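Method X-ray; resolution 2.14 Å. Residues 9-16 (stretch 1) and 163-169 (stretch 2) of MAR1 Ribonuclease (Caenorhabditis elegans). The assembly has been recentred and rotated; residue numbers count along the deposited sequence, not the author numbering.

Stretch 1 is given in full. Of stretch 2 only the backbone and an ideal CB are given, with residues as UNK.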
# COMPACT_ATOMS: atom_id res chain seq x y z
N ARG A 9 9.07 0.25 -19.67
CA ARG A 9 8.11 0.43 -20.76
C ARG A 9 8.07 -0.78 -21.69
O ARG A 9 8.91 -0.92 -22.58
CB ARG A 9 8.40 1.71 -21.55
CG ARG A 9 8.51 2.99 -20.71
CD ARG A 9 7.27 3.24 -19.82
NE ARG A 9 6.07 3.56 -20.59
CZ ARG A 9 5.78 4.76 -21.11
NH1 ARG A 9 6.62 5.77 -20.95
NH2 ARG A 9 4.66 4.93 -21.78
N ILE A 10 7.08 -1.64 -21.48
CA ILE A 10 6.91 -2.84 -22.28
C ILE A 10 6.45 -2.54 -23.70
O ILE A 10 5.58 -1.70 -23.93
CB ILE A 10 5.89 -3.84 -21.64
CG1 ILE A 10 4.59 -3.13 -21.24
CG2 ILE A 10 6.52 -4.57 -20.48
CD1 ILE A 10 3.40 -4.06 -21.04
N ASN A 11 7.08 -3.23 -24.64
CA ASN A 11 6.59 -3.32 -26.01
C ASN A 11 6.83 -4.75 -26.50
O ASN A 11 7.53 -5.51 -25.83
CB ASN A 11 7.22 -2.24 -26.91
CG ASN A 11 8.73 -2.36 -27.03
OD1 ASN A 11 9.28 -3.45 -27.22
ND2 ASN A 11 9.42 -1.23 -26.93
N PRO A 12 6.23 -5.13 -27.65
CA PRO A 12 6.40 -6.50 -28.16
C PRO A 12 7.84 -6.94 -28.43
O PRO A 12 8.10 -8.15 -28.50
CB PRO A 12 5.60 -6.48 -29.47
CG PRO A 12 4.59 -5.39 -29.28
CD PRO A 12 5.33 -4.34 -28.51
N THR A 13 8.77 -5.99 -28.56
CA THR A 13 10.16 -6.32 -28.90
C THR A 13 11.11 -6.47 -27.71
O THR A 13 12.22 -6.98 -27.86
CB THR A 13 10.76 -5.34 -29.94
OG1 THR A 13 10.76 -4.01 -29.40
CG2 THR A 13 9.98 -5.36 -31.24
N ASN A 14 10.68 -6.04 -26.52
CA ASN A 14 11.53 -6.13 -25.33
C ASN A 14 10.97 -7.03 -24.21
O ASN A 14 11.49 -7.04 -23.09
CB ASN A 14 11.86 -4.73 -24.79
CG ASN A 14 10.66 -4.02 -24.17
OD1 ASN A 14 9.58 -4.60 -24.02
ND2 ASN A 14 10.85 -2.76 -23.77
N SER A 15 9.92 -7.78 -24.53
CA SER A 15 9.13 -8.51 -23.54
C SER A 15 9.01 -10.02 -23.80
O SER A 15 9.10 -10.48 -24.94
CB SER A 15 7.73 -7.91 -23.42
OG SER A 15 7.78 -6.56 -22.98
N ALA A 16 8.80 -10.77 -22.72
CA ALA A 16 8.46 -12.19 -22.81
C ALA A 16 7.29 -12.50 -21.89
O ALA A 16 7.15 -11.89 -20.82
CB ALA A 16 9.66 -13.07 -22.47
N UNK A 163 -4.67 -3.55 -18.99
CA UNK A 163 -3.59 -2.57 -18.91
C UNK A 163 -2.38 -3.03 -19.71
O UNK A 163 -1.77 -2.25 -20.44
CB UNK A 163 -3.20 -2.32 -17.45
N UNK A 164 -2.04 -4.31 -19.58
CA UNK A 164 -0.87 -4.89 -20.27
C UNK A 164 -1.06 -4.97 -21.79
O UNK A 164 -0.17 -4.55 -22.53
CB UNK A 164 -0.58 -6.29 -19.72
N UNK A 165 -2.20 -5.51 -22.23
CA UNK A 165 -2.47 -5.70 -23.67
C UNK A 165 -2.41 -4.37 -24.42
O UNK A 165 -1.75 -4.25 -25.45
CB UNK A 165 -3.84 -6.35 -23.88
N UNK A 166 -3.12 -3.38 -23.88
CA UNK A 166 -3.20 -2.05 -24.47
C UNK A 166 -1.91 -1.26 -24.29
O UNK A 166 -1.59 -0.40 -25.11
CB UNK A 166 -4.37 -1.28 -23.86
N UNK A 167 -1.19 -1.54 -23.21
CA UNK A 167 0.13 -0.94 -22.97
C UNK A 167 1.15 -1.39 -24.00
O UNK A 167 2.02 -0.62 -24.40
CB UNK A 167 0.63 -1.29 -21.57
N UNK A 168 1.05 -2.65 -24.43
CA UNK A 168 1.95 -3.20 -25.44
C UNK A 168 1.79 -2.53 -26.81
O UNK A 168 2.79 -2.36 -27.52
CB UNK A 168 1.71 -4.71 -25.57
N UNK A 169 0.57 -2.14 -27.17
CA UNK A 169 0.32 -1.55 -28.50
C UNK A 169 0.48 -0.02 -28.56
O UNK A 169 0.76 0.54 -29.62
CB UNK A 169 -1.10 -1.91 -28.95

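Stretch 2 is helical, and stretch 1 meets it with a loop; the closest pair of CA atoms, Asn11 CA and the CA of position 168, is 4.7 Å apart. What the loop offers is largely apolar: the Ile10 side chain, with CA-to-CB pointing toward the helix, and the Pro12 ring. Its polar groups are mostly engaged within the loop itself. Asn14 ND2 donates to Arg9 O (2.9 Å), Asn11 N donates to Asn14 OD1 (2.9 Å), and Asn11 OD1 accepts from Thr13 OG1 (2.7 Å). A helix residue here would therefore be expected to contribute packing more than polar pairing.

Position 163 has helical angles (-56/-43) and a CA-to-CB bond directed sideways, with nothing of stretch 1 within 5.5 Å of its ideal CB. The loop places no demand on it, and many helix-compatible residues would suit. The residue is Ala163, whose carbonyl accepts the backbone hydrogen bond from the amide of position 167 (N to O, 2.9 Å).

At position 164 the bond again points sideways, but the ideal CB lies 4.8 Å from Ile10 CD1. A side chain with a methyl or methylene group could extend the apolar surface there; Val, Ile or Thr would do this, while Ala would be tolerated but would stop short of contact. The deposited residue is Thr164, with chi1 in the m well. Its CG2 lies 3.9 Å from Ile10 CD1, while OG1 is hydrogen-bonded elsewhere in the structure.

Positions 165 and 166 receive no guidance from stretch 1: CA-to-CB points away at the first, and the second is out of reach. Either could carry any of many helix-forming residues. They are Ile165 and Leu166, and neither touches the loop.

Position 167 is more restrictive. Its angles (-66/-35) are accessible to any L-residue, so they do not call for glycine. An ideal CB would lie 4.0 Å from Ile10 CD1, a tolerable distance, but 2.8 Å from the carbonyl oxygen of Ala163, a clash within the helix. Glycine suits best on this backbone, and Gly167 is found. Its bare backbone lies beside Ile10, with Ile10 O 3.7 Å from Gly167 O; both atoms are acceptors, so this is proximity without a hydrogen bond.

Position 168 has the most to fill. CA-to-CB points sideways, and the ideal CB is 4.7 Å from Pro12 CD and 4.9 Å from Ile10 CD1, leaving space for a sizeable apolar side chain to turn back to the loop. Leu, Ile or Met would be plausible. Leu168 (chi1 m, chi2 t) brings its end nearer: CG packs 3.9 Å from Ile10 CD1, and CD2 reaches 3.7 Å from Asn11 C and 4.4 Å from Pro12 CD. Its backbone joins in, with Leu168 O 3.4 Å from Pro12 CD. It has the largest area covered by the loop of any residue in stretch 2.

At position 169 CA-to-CB points away and the choice is wide. Val169 makes no contact with stretch 1.

Stretch 2 163-169: ATILGLV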
# COMPACT_ATOMS: atom_id res chain seq x y z
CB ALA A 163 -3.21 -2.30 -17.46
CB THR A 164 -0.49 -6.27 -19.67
OG1 THR A 164 -0.29 -6.14 -18.26
CG2 THR A 164 0.80 -6.81 -20.29
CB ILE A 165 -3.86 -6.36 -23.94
CG1 ILE A 165 -4.10 -7.62 -23.09
CG2 ILE A 165 -4.05 -6.65 -25.43
CD1 ILE A 165 -3.07 -8.70 -23.22
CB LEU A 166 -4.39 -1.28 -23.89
CG LEU A 166 -5.77 -1.75 -24.36
CD1 LEU A 166 -6.87 -1.06 -23.58
CD2 LEU A 166 -5.96 -1.51 -25.86
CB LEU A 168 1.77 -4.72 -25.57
CG LEU A 168 2.35 -5.60 -24.45
CD1 LEU A 168 1.65 -6.96 -24.40
CD2 LEU A 168 3.87 -5.76 -24.59
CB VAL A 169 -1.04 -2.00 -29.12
CG1 VAL A 169 -1.01 -3.48 -29.48
CG2 VAL A 169 -2.22 -1.68 -28.19
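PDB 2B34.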